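Local structure of aldehyde dehydrogenase (Burkholderia vietnamiensis, 5KF0) at residues A[264-269]-A[279-284]; A[330-335]-A[369-374]; A[339-344]-A[362-367]; A[346-351]-A[356-361]. The protein probably oxidises aldehydes to carboxylic acids with a nicotinamide cofactor, and is seen here with NADPH bound. All coordinates share one frame; numbering follows the deposited sequence.

In the fold
From the N terminus, contact 1 comes first: within a beta-alpha-beta unit it closes the short connection from strand 263-266 to helix 274-286, and it is complete before the other three begin. Contact 2 then closes a longer loop, bringing the segment ahead of helix 338-353 against strand 368-375. Inside that loop lies contact 3, between the start of the same helix and 362-367, and inside contact 3 lies contact 4, where the helix's later turns meet strand 357-360. None of the loops cross. All four contacts reach one mixed sheet, and Phe331 of contact 2 packs on Phe283 of contact 1, joining the loop before helix 338-353 to helix 274-286.

Contact 1: residues A[264-269]-A[279-284]; sequences AIVDAD and DRLAFG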
loop_
_atom_site.group_PDB
_atom_site.type_symbol
_atom_site.label_atom_id
_atom_site.label_comp_id
_atom_site.label_asym_id
_atom_site.label_seq_id
_atom_site.Cartn_x
_atom_site.Cartn_y
_atom_site.Cartn_z
ATOM N N ALA A 264 17.498 -22.375 -17.189
ATOM C CA ALA A 264 16.181 -22.344 -17.817
ATOM C C ALA A 264 15.656 -23.767 -17.935
ATOM O O ALA A 264 16.388 -24.662 -18.376
ATOM C CB ALA A 264 16.243 -21.706 -19.207
ATOM N N ILE A 265 14.398 -23.976 -17.543
ATOM C CA ILE A 265 13.721 -25.267 -17.668
ATOM C C ILE A 265 12.773 -25.209 -18.854
ATOM O O ILE A 265 12.007 -24.245 -18.991
ATOM C CB ILE A 265 12.936 -25.606 -16.388
ATOM C CG1 ILE A 265 13.893 -25.841 -15.221
ATOM C CG2 ILE A 265 12.041 -26.836 -16.621
ATOM C CD1 ILE A 265 13.181 -25.931 -13.873
ATOM N N VAL A 266 12.804 -26.243 -19.701
ATOM C CA VAL A 266 11.859 -26.398 -20.807
ATOM C C VAL A 266 10.955 -27.581 -20.474
ATOM O O VAL A 266 11.403 -28.735 -20.462
ATOM C CB VAL A 266 12.571 -26.613 -22.148
ATOM C CG1 VAL A 266 11.538 -26.749 -23.275
ATOM C CG2 VAL A 266 13.558 -25.462 -22.424
ATOM N N ASP A 267 9.680 -27.300 -20.211
ATOM C CA ASP A 267 8.722 -28.306 -19.764
ATOM C C ASP A 267 8.220 -29.153 -20.936
ATOM O O ASP A 267 8.433 -28.844 -22.113
ATOM C CB ASP A 267 7.543 -27.616 -19.058
ATOM C CG ASP A 267 6.839 -28.502 -18.044
ATOM O OD1 ASP A 267 5.929 -27.975 -17.365
ATOM O OD2 ASP A 267 7.170 -29.705 -17.914
ATOM N N ALA A 268 7.515 -30.229 -20.581
ATOM C CA ALA A 268 7.054 -31.222 -21.545
ATOM C C ALA A 268 5.994 -30.693 -22.507
ATOM O O ALA A 268 5.748 -31.334 -23.538
ATOM C CB ALA A 268 6.513 -32.439 -20.785
ATOM N N ASP A 269 5.370 -29.549 -22.206
ATOM C CA ASP A 269 4.249 -29.027 -22.982
ATOM C C ASP A 269 4.669 -28.001 -24.036
ATOM O O ASP A 269 3.809 -27.307 -24.591
ATOM C CB ASP A 269 3.193 -28.416 -22.044
ATOM C CG ASP A 269 3.735 -27.273 -21.185
ATOM O OD1 ASP A 269 4.922 -26.907 -21.314
ATOM O OD2 ASP A 269 2.958 -26.737 -20.359
ATOM N N ASP A 279 14.871 -19.661 -29.646
ATOM C CA ASP A 279 15.323 -18.292 -29.882
ATOM C C ASP A 279 15.647 -17.585 -28.570
ATOM O O ASP A 279 16.670 -16.897 -28.464
ATOM C CB ASP A 279 14.272 -17.517 -30.675
ATOM C CG ASP A 279 14.743 -16.123 -31.051
ATOM O OD1 ASP A 279 15.676 -16.011 -31.875
ATOM O OD2 ASP A 279 14.183 -15.145 -30.521
ATOM N N ARG A 280 14.811 -17.779 -27.542
ATOM C CA ARG A 280 15.054 -17.112 -26.264
ATOM C C ARG A 280 16.219 -17.748 -25.509
ATOM O O ARG A 280 16.973 -17.047 -24.823
ATOM C CB ARG A 280 13.779 -17.127 -25.416
ATOM C CG ARG A 280 12.615 -16.350 -26.058
ATOM C CD ARG A 280 13.057 -14.934 -26.369
ATOM N NE ARG A 280 13.183 -14.142 -25.149
ATOM C CZ ARG A 280 13.800 -12.968 -25.068
ATOM N NH1 ARG A 280 14.389 -12.443 -26.142
ATOM N NH2 ARG A 280 13.833 -12.323 -23.905
ATOM N N LEU A 281 16.386 -19.072 -25.624
ATOM C CA LEU A 281 17.554 -19.718 -25.020
ATOM C C LEU A 281 18.848 -19.190 -25.630
ATOM O O LEU A 281 19.808 -18.889 -24.911
ATOM C CB LEU A 281 17.470 -21.238 -25.194
ATOM C CG LEU A 281 16.372 -21.967 -24.415
ATOM C CD1 LEU A 281 16.239 -23.407 -24.906
ATOM C CD2 LEU A 281 16.696 -21.937 -22.913
ATOM N N ALA A 282 18.888 -19.065 -26.957
ATOM C CA ALA A 282 20.080 -18.544 -27.616
ATOM C C ALA A 282 20.333 -17.095 -27.222
ATOM O O ALA A 282 21.478 -16.706 -26.960
ATOM C CB ALA A 282 19.937 -18.686 -29.134
ATOM N N PHE A 283 19.276 -16.284 -27.153
ATOM C CA PHE A 283 19.428 -14.921 -26.667
ATOM C C PHE A 283 20.007 -14.909 -25.257
ATOM O O PHE A 283 20.995 -14.223 -24.983
ATOM C CB PHE A 283 18.084 -14.193 -26.682
ATOM C CG PHE A 283 18.125 -12.867 -25.994
ATOM C CD1 PHE A 283 17.622 -12.715 -24.711
ATOM C CD2 PHE A 283 18.694 -11.773 -26.623
ATOM C CE1 PHE A 283 17.684 -11.494 -24.071
ATOM C CE2 PHE A 283 18.749 -10.549 -25.987
ATOM C CZ PHE A 283 18.247 -10.416 -24.709
ATOM N N GLY A 284 19.413 -15.689 -24.350
ATOM C CA GLY A 284 19.837 -15.635 -22.961
ATOM C C GLY A 284 21.244 -16.161 -22.750
ATOM O O GLY A 284 21.998 -15.632 -21.928
#
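Leu281 reaches from helix 274-286 to two residues on one face of strand 263-266, Ala264 and Val266, and its isobutyl group makes the whole contact. Its CB merely starts the side chain off toward the strand. CG stands anti to the carbonyl carbon (chi1 -68°), and from there the two methyls part ways. Leu281 CD2 takes the nearer partner, lying 3.7 Å from Ala264 CB. Leu281 CD1 continues the chain away from CA (chi2 169°) and comes to 4.2 Å from Val266 CG2, the Val266 methyl beside its backbone N. One forked side chain thus spans a pair of strand positions two residues apart, a task well suited to leucine. Alanine at 264 lets the helix come near, while the branched Val266 fills more of the width farther along. No hydrogen bond joins the segments; the contact is purely apolar and buried. Beyond the strand's end, Asp267 turns its carboxylate back on the chain, OD2 accepting from Ala268 N at 2.7 Å, and its OD1 is held by Thr421 and His426. The two elements belong to the beta-alpha-beta unit formed by strand 263-266, helix 274-286 and strand 298-302. Leu281 also packs on Ile299 of the neighbouring parallel strand and, together with Val266, on Leu309 of helix 306-319; on the strand's other face Ile265 meets helix 401-409.

Contact 2: residues A[330-335]-A[369-374]; sequences TFVGPM and FEATLL
Gly333 O is bonded to Ser289 OG and probably also to a water 2.8 Å away, and that water is also the acceptor for Phe369 N at 3.0 Å. The water links the loop before helix 338-353 to the start of strand 368-375, with a Met-aromatic contact beside it. Met335 SD stands 4.7 Å from the centroid of the Phe369 ring, 57° off its normal, so the sulfur meets the ring obliquely. The two side chains run side by side in the same direction; a bend at the last torsion of Met335 (chi3 65°) turns its methyl aside, while SD touches Phe369 CD2 at 3.7 Å. A flexible, polarisable thioether is well matched to such a ring flank. Beyond this the phenyl group continues to Leu344 and Met348 of the helix, where a large flat apolar group fills the layer between helix and sheet. On the other flank of the bridge, the two methyls of Val332 divide the work: CG2 packs on Ala371 CB, and CG1 rests on Phe369 O. Farther along the strand, Thr372 OG1 sits in plane at the ring's edge and donates to Glu370 O at 2.7 Å, approaching from 53° above the carbonyl plane.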
loop_
_atom_site.group_PDB
_atom_site.type_symbol
_atom_site.label_atom_id
_atom_site.label_comp_id
_atom_site.label_asym_id
_atom_site.label_seq_id
_atom_site.Cartn_x
_atom_site.Cartn_y
_atom_site.Cartn_z
ATOM N N THR A 330 26.799 -8.381 -35.831
ATOM C CA THR A 330 27.468 -9.163 -34.802
ATOM C C THR A 330 26.536 -9.403 -33.623
ATOM O O THR A 330 25.926 -8.467 -33.101
ATOM C CB THR A 330 28.733 -8.453 -34.330
ATOM O OG1 THR A 330 29.687 -8.484 -35.392
ATOM C CG2 THR A 330 29.308 -9.149 -33.082
ATOM N N PHE A 331 26.424 -10.664 -33.211
ATOM C CA PHE A 331 25.764 -10.989 -31.959
ATOM C C PHE A 331 26.743 -11.392 -30.870
ATOM O O PHE A 331 26.522 -11.056 -29.709
ATOM C CB PHE A 331 24.740 -12.113 -32.174
ATOM C CG PHE A 331 23.789 -12.294 -31.021
ATOM C CD1 PHE A 331 22.842 -11.322 -30.723
ATOM C CD2 PHE A 331 23.845 -13.426 -30.228
ATOM C CE1 PHE A 331 21.968 -11.484 -29.658
ATOM C CE2 PHE A 331 22.966 -13.596 -29.174
ATOM C CZ PHE A 331 22.032 -12.629 -28.885
ATOM N N VAL A 332 27.836 -12.063 -31.222
ATOM C CA VAL A 332 28.843 -12.501 -30.259
ATOM C C VAL A 332 30.085 -11.634 -30.458
ATOM O O VAL A 332 30.860 -11.845 -31.396
ATOM C CB VAL A 332 29.160 -13.992 -30.424
ATOM C CG1 VAL A 332 30.261 -14.426 -29.456
ATOM C CG2 VAL A 332 27.883 -14.814 -30.212
ATOM N N GLY A 333 30.295 -10.660 -29.571
ATOM C CA GLY A 333 31.520 -9.888 -29.600
ATOM C C GLY A 333 32.599 -10.520 -28.742
ATOM O O GLY A 333 32.438 -11.628 -28.219
ATOM N N PRO A 334 33.718 -9.817 -28.566
ATOM C CA PRO A 334 34.811 -10.351 -27.746
ATOM C C PRO A 334 34.423 -10.465 -26.283
ATOM O O PRO A 334 33.659 -9.660 -25.751
ATOM C CB PRO A 334 35.921 -9.309 -27.921
ATOM C CG PRO A 334 35.178 -8.039 -28.161
ATOM C CD PRO A 334 34.001 -8.444 -29.029
ATOM N N MET A 335 34.988 -11.467 -25.615
ATOM C CA MET A 335 34.957 -11.425 -24.160
ATOM C C MET A 335 35.840 -10.275 -23.672
ATOM O O MET A 335 36.641 -9.706 -24.423
ATOM C CB MET A 335 35.405 -12.759 -23.572
ATOM C CG MET A 335 34.407 -13.882 -23.835
ATOM S SD MET A 335 34.939 -15.452 -23.144
ATOM C CE MET A 335 34.910 -15.063 -21.380
ATOM N N PHE A 369 35.517 -15.908 -28.391
ATOM C CA PHE A 369 34.997 -17.202 -27.961
ATOM C C PHE A 369 33.664 -17.418 -28.672
ATOM O O PHE A 369 32.719 -16.657 -28.450
ATOM C CB PHE A 369 34.825 -17.179 -26.437
ATOM C CG PHE A 369 34.843 -18.527 -25.761
ATOM C CD1 PHE A 369 33.999 -19.550 -26.165
ATOM C CD2 PHE A 369 35.681 -18.741 -24.666
ATOM C CE1 PHE A 369 34.006 -20.781 -25.510
ATOM C CE2 PHE A 369 35.689 -19.968 -23.997
ATOM C CZ PHE A 369 34.851 -20.992 -24.429
ATOM N N GLU A 370 33.582 -18.428 -29.541
ATOM C CA GLU A 370 32.323 -18.532 -30.256
ATOM C C GLU A 370 31.215 -19.069 -29.345
ATOM O O GLU A 370 31.439 -19.627 -28.270
ATOM C CB GLU A 370 32.476 -19.382 -31.521
ATOM C CG GLU A 370 32.696 -20.855 -31.316
ATOM C CD GLU A 370 32.883 -21.587 -32.641
ATOM O OE1 GLU A 370 32.452 -21.060 -33.694
ATOM O OE2 GLU A 370 33.467 -22.687 -32.630
ATOM N N ALA A 371 29.980 -18.812 -29.776
ATOM C CA ALA A 371 28.838 -19.354 -29.055
ATOM C C ALA A 371 28.961 -20.873 -29.026
ATOM O O ALA A 371 29.119 -21.513 -30.071
ATOM C CB ALA A 371 27.528 -18.928 -29.721
ATOM N N THR A 372 28.902 -21.446 -27.826
ATOM C CA THR A 372 29.273 -22.836 -27.598
ATOM C C THR A 372 28.226 -23.526 -26.735
ATOM O O THR A 372 27.727 -22.944 -25.767
ATOM C CB THR A 372 30.665 -22.893 -26.938
ATOM O OG1 THR A 372 31.634 -22.315 -27.830
ATOM C CG2 THR A 372 31.089 -24.317 -26.622
ATOM N N LEU A 373 27.889 -24.767 -27.099
ATOM C CA LEU A 373 26.906 -25.584 -26.396
ATOM C C LEU A 373 27.525 -26.943 -26.102
ATOM O O LEU A 373 28.146 -27.546 -26.985
ATOM C CB LEU A 373 25.630 -25.749 -27.244
ATOM C CG LEU A 373 24.419 -26.442 -26.613
ATOM C CD1 LEU A 373 23.847 -25.608 -25.466
ATOM C CD2 LEU A 373 23.359 -26.670 -27.667
ATOM N N LEU A 374 27.373 -27.422 -24.866
ATOM C CA LEU A 374 27.874 -28.736 -24.476
ATOM C C LEU A 374 26.761 -29.568 -23.860
ATOM O O LEU A 374 25.813 -29.027 -23.288
ATOM C CB LEU A 374 29.016 -28.649 -23.445
ATOM C CG LEU A 374 30.375 -28.095 -23.872
ATOM C CD1 LEU A 374 30.373 -26.570 -23.818
ATOM C CD2 LEU A 374 31.459 -28.673 -22.978
HETATM O O HOH W 1 33.421 -14.109 -27.292
#

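Contact 3: residues A[339-344]-A[362-367]; sequences SESRRL and GKVDGA
Ser341 on helix 338-353 and Ala367 bring their CA atoms to 5.4 Å of each other, where the chain passes the helix on its way out of strand 364-365. A small residue suits so close an approach, and serine adds a bond: Ser341 OG donates to Gly366 O at 2.8 Å. The hydroxyl lies in the carbonyl plane, at a C=O...donor angle of 156°. With OG anti to the backbone N (chi1 -178°), the hydroxyl is carried across to the carbonyl of Gly366, and Ser341 CB rests near Ala367 CA. Gly366 and Ala367 have the backbone angles of the central pair of a type II' turn, which fits the tight hairpin joining strand 364-365 to the antiparallel strand 368-375; the positive phi of Gly366 favours glycine. Just before the turn, Val364 directs CG1 at the same hydroxyl, a tight 3.1 Å from Ser341 OG, and its other methyl packs on Phe369. Away from the loop, one turn of the helix is clasped by a salt bridge in which Arg343 NE and NH2 both reach Glu340 OE1 from the same face of the carboxylate, each at 2.8 Å. Arg343 NH1 has a further partner, Ala388 O.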
loop_
_atom_site.group_PDB
_atom_site.type_symbol
_atom_site.label_atom_id
_atom_site.label_comp_id
_atom_site.label_asym_id
_atom_site.label_seq_id
_atom_site.Cartn_x
_atom_site.Cartn_y
_atom_site.Cartn_z
ATOM N N SER A 339 42.405 -13.102 -20.639
ATOM C CA SER A 339 42.502 -13.892 -19.417
ATOM C C SER A 339 41.147 -14.474 -19.026
ATOM O O SER A 339 41.077 -15.609 -18.538
ATOM C CB SER A 339 43.097 -13.059 -18.277
ATOM O OG SER A 339 42.299 -11.936 -17.962
ATOM N N GLU A 340 40.062 -13.733 -19.251
ATOM C CA GLU A 340 38.745 -14.278 -18.936
ATOM C C GLU A 340 38.357 -15.371 -19.922
ATOM O O GLU A 340 37.722 -16.364 -19.542
ATOM C CB GLU A 340 37.709 -13.153 -18.907
ATOM C CG GLU A 340 37.780 -12.334 -17.621
ATOM C CD GLU A 340 37.568 -13.203 -16.387
ATOM O OE1 GLU A 340 36.458 -13.733 -16.220
ATOM O OE2 GLU A 340 38.519 -13.374 -15.597
ATOM N N SER A 341 38.747 -15.213 -21.189
ATOM C CA SER A 341 38.523 -16.265 -22.172
ATOM C C SER A 341 39.286 -17.530 -21.797
ATOM O O SER A 341 38.747 -18.639 -21.888
ATOM C CB SER A 341 38.930 -15.763 -23.557
ATOM O OG SER A 341 38.688 -16.748 -24.535
ATOM N N ARG A 342 40.538 -17.382 -21.347
ATOM C CA ARG A 342 41.318 -18.553 -20.954
ATOM C C ARG A 342 40.740 -19.231 -19.719
ATOM O O ARG A 342 40.799 -20.463 -19.617
ATOM C CB ARG A 342 42.774 -18.165 -20.700
ATOM C CG ARG A 342 43.558 -17.877 -21.961
ATOM C CD ARG A 342 45.057 -17.840 -21.684
ATOM N NE ARG A 342 45.424 -16.778 -20.750
ATOM C CZ ARG A 342 45.638 -15.513 -21.105
ATOM N NH1 ARG A 342 45.511 -15.148 -22.374
ATOM N NH2 ARG A 342 45.974 -14.611 -20.193
ATOM N N ARG A 343 40.185 -18.458 -18.778
ATOM C CA ARG A 343 39.514 -19.064 -17.630
ATOM C C ARG A 343 38.392 -19.983 -18.092
ATOM O O ARG A 343 38.336 -21.162 -17.722
ATOM C CB ARG A 343 38.955 -17.987 -16.696
ATOM C CG ARG A 343 37.980 -18.554 -15.642
ATOM C CD ARG A 343 37.221 -17.482 -14.862
ATOM N NE ARG A 343 36.518 -16.520 -15.720
ATOM C CZ ARG A 343 35.357 -16.755 -16.324
ATOM N NH1 ARG A 343 34.758 -17.928 -16.188
ATOM N NH2 ARG A 343 34.804 -15.816 -17.086
ATOM N N LEU A 344 37.493 -19.454 -18.917
ATOM C CA LEU A 344 36.330 -20.224 -19.345
ATOM C C LEU A 344 36.730 -21.388 -20.244
ATOM O O LEU A 344 36.184 -22.490 -20.113
ATOM C CB LEU A 344 35.340 -19.304 -20.053
ATOM C CG LEU A 344 34.051 -19.975 -20.521
ATOM C CD1 LEU A 344 33.340 -20.700 -19.369
ATOM C CD2 LEU A 344 33.169 -18.880 -21.093
ATOM N N GLY A 362 32.712 -24.068 -29.829
ATOM C CA GLY A 362 33.896 -24.571 -29.160
ATOM C C GLY A 362 35.213 -23.913 -29.543
ATOM O O GLY A 362 36.210 -24.125 -28.838
ATOM N N LYS A 363 35.262 -23.131 -30.625
ATOM C CA LYS A 363 36.531 -22.529 -31.033
ATOM C C LYS A 363 36.791 -21.241 -30.260
ATOM O O LYS A 363 35.912 -20.376 -30.146
ATOM C CB LYS A 363 36.558 -22.258 -32.538
ATOM N N VAL A 364 38.004 -21.118 -29.724
ATOM C CA VAL A 364 38.424 -19.948 -28.961
ATOM C C VAL A 364 39.692 -19.390 -29.599
ATOM O O VAL A 364 40.658 -20.129 -29.811
ATOM C CB VAL A 364 38.676 -20.294 -27.483
ATOM C CG1 VAL A 364 38.959 -19.025 -26.692
ATOM C CG2 VAL A 364 37.495 -21.069 -26.891
ATOM N N ASP A 365 39.689 -18.097 -29.910
ATOM C CA ASP A 365 40.855 -17.428 -30.494
ATOM C C ASP A 365 41.068 -16.115 -29.747
ATOM O O ASP A 365 40.423 -15.108 -30.052
ATOM C CB ASP A 365 40.671 -17.191 -31.985
ATOM C CG ASP A 365 41.787 -16.342 -32.582
ATOM O OD1 ASP A 365 42.941 -16.438 -32.109
ATOM O OD2 ASP A 365 41.510 -15.567 -33.519
ATOM N N GLY A 366 41.977 -16.125 -28.776
ATOM C CA GLY A 366 42.143 -14.951 -27.935
ATOM C C GLY A 366 40.869 -14.708 -27.158
ATOM O O GLY A 366 40.310 -15.622 -26.542
ATOM N N ALA A 367 40.374 -13.472 -27.203
ATOM C CA ALA A 367 39.115 -13.153 -26.549
ATOM C C ALA A 367 37.895 -13.456 -27.411
ATOM O O ALA A 367 36.769 -13.244 -26.947
ATOM C CB ALA A 367 39.092 -11.680 -26.120
#

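Contact 4: residues A[346-351]-A[356-361]; sequences GWMDAA and AKIIAG
Met348 and Ile358 cross at about a right angle where helix 338-353 packs on strand 357-360, an edge of the sheet that carries a classic beta bulge at Ile359 and Ala360 opposite Leu373. Met348 leaves the helix as an extended chain, CG anti to the backbone N (chi1 -175°), and its straight first two torsions carry the sulfur to the tip of Ile358, Met348 SD to Ile358 CD1 4.0 Å. The bend at its final torsion then turns CE toward Gly362 and Val364. Ile358 answers with its longer branch: CG1 is anti to the carbonyl carbon, and CD1 prolongs it toward the helix. A long unbranched residue suits the helix side, since it must reach across, and a beta-branched one suits the strand. Thr372 and Leu374 of the adjoining strand continue the layer, touching Met348 and Ile358 respectively. Near the helix's end the separation shrinks and two alanines meet, Ala351 CB 4.0 Å from Ala356 CB; the small methyls suit the close approach at this short connection. The backbone locks it: Ala356 N donates to Ala351 O at 2.9 Å, nearly straight at 161°, and Ala356 CB lies only 3.2 Å from that same Ala351 O.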
loop_
_atom_site.group_PDB
_atom_site.type_symbol
_atom_site.label_atom_id
_atom_site.label_comp_id
_atom_site.label_asym_id
_atom_site.label_seq_id
_atom_site.Cartn_x
_atom_site.Cartn_y
_atom_site.Cartn_z
ATOM N N GLY A 346 39.443 -23.032 -20.087
ATOM C CA GLY A 346 40.016 -24.059 -19.229
ATOM C C GLY A 346 38.956 -24.909 -18.549
ATOM O O GLY A 346 39.095 -26.136 -18.457
ATOM N N TRP A 347 37.886 -24.269 -18.064
ATOM C CA TRP A 347 36.754 -25.017 -17.515
ATOM C C TRP A 347 36.111 -25.892 -18.581
ATOM O O TRP A 347 35.681 -27.017 -18.298
ATOM C CB TRP A 347 35.702 -24.064 -16.940
ATOM C CG TRP A 347 36.153 -23.201 -15.801
ATOM C CD1 TRP A 347 37.362 -23.237 -15.161
ATOM C CD2 TRP A 347 35.394 -22.169 -15.172
ATOM N NE1 TRP A 347 37.397 -22.285 -14.168
ATOM C CE2 TRP A 347 36.202 -21.612 -14.158
ATOM C CE3 TRP A 347 34.108 -21.655 -15.369
ATOM C CZ2 TRP A 347 35.759 -20.569 -13.337
ATOM C CZ3 TRP A 347 33.671 -20.623 -14.556
ATOM C CH2 TRP A 347 34.499 -20.086 -13.558
ATOM N N MET A 348 36.001 -25.374 -19.807
ATOM C CA MET A 348 35.421 -26.159 -20.888
ATOM C C MET A 348 36.272 -27.386 -21.175
ATOM O O MET A 348 35.749 -28.495 -21.301
ATOM C CB MET A 348 35.274 -25.303 -22.144
ATOM C CG MET A 348 34.565 -26.009 -23.290
ATOM S SD MET A 348 34.343 -24.923 -24.710
ATOM C CE MET A 348 36.047 -24.599 -25.151
ATOM N N ASP A 349 37.594 -27.197 -21.278
ATOM C CA ASP A 349 38.498 -28.324 -21.502
ATOM C C ASP A 349 38.353 -29.369 -20.403
ATOM O O ASP A 349 38.355 -30.573 -20.681
ATOM C CB ASP A 349 39.950 -27.847 -21.569
ATOM C CG ASP A 349 40.237 -26.981 -22.786
ATOM O OD1 ASP A 349 39.420 -26.973 -23.729
ATOM O OD2 ASP A 349 41.296 -26.315 -22.800
ATOM N N ALA A 350 38.235 -28.924 -19.146
ATOM C CA ALA A 350 38.120 -29.869 -18.037
ATOM C C ALA A 350 36.821 -30.656 -18.116
ATOM O O ALA A 350 36.803 -31.862 -17.845
ATOM C CB ALA A 350 38.221 -29.137 -16.701
ATOM N N ALA A 351 35.722 -29.992 -18.482
ATOM C CA ALA A 351 34.453 -30.699 -18.611
ATOM C C ALA A 351 34.527 -31.757 -19.704
ATOM O O ALA A 351 34.056 -32.886 -19.519
ATOM C CB ALA A 351 33.321 -29.706 -18.883
ATOM N N ALA A 356 32.278 -34.627 -21.080
ATOM C CA ALA A 356 31.330 -33.770 -21.776
ATOM C C ALA A 356 31.647 -33.712 -23.268
ATOM O O ALA A 356 32.755 -34.034 -23.720
ATOM C CB ALA A 356 31.335 -32.355 -21.183
ATOM N N LYS A 357 30.647 -33.281 -24.038
ATOM C CA LYS A 357 30.732 -33.212 -25.491
ATOM C C LYS A 357 30.343 -31.818 -25.958
ATOM O O LYS A 357 29.279 -31.312 -25.589
ATOM C CB LYS A 357 29.813 -34.250 -26.152
ATOM N N ILE A 358 31.198 -31.208 -26.770
ATOM C CA ILE A 358 30.844 -29.971 -27.453
ATOM C C ILE A 358 29.974 -30.330 -28.648
ATOM O O ILE A 358 30.388 -31.106 -29.520
ATOM C CB ILE A 358 32.097 -29.201 -27.891
ATOM C CG1 ILE A 358 32.928 -28.811 -26.663
ATOM C CG2 ILE A 358 31.697 -27.983 -28.716
ATOM C CD1 ILE A 358 34.279 -28.218 -27.010
ATOM N N ILE A 359 28.758 -29.783 -28.687
ATOM C CA ILE A 359 27.827 -30.073 -29.774
ATOM C C ILE A 359 27.548 -28.866 -30.654
ATOM O O ILE A 359 26.884 -29.019 -31.695
ATOM C CB ILE A 359 26.506 -30.672 -29.249
ATOM C CG1 ILE A 359 25.822 -29.747 -28.243
ATOM C CG2 ILE A 359 26.764 -32.031 -28.622
ATOM C CD1 ILE A 359 24.413 -30.224 -27.889
ATOM N N ALA A 360 28.027 -27.682 -30.284
ATOM C CA ALA A 360 28.032 -26.538 -31.187
ATOM C C ALA A 360 29.150 -25.604 -30.754
ATOM O O ALA A 360 29.379 -25.427 -29.556
ATOM C CB ALA A 360 26.690 -25.789 -31.188
ATOM N N GLY A 361 29.857 -25.038 -31.730
ATOM C CA GLY A 361 30.889 -24.065 -31.409
ATOM C C GLY A 361 32.144 -24.708 -30.847
ATOM O O GLY A 361 32.606 -25.753 -31.326
#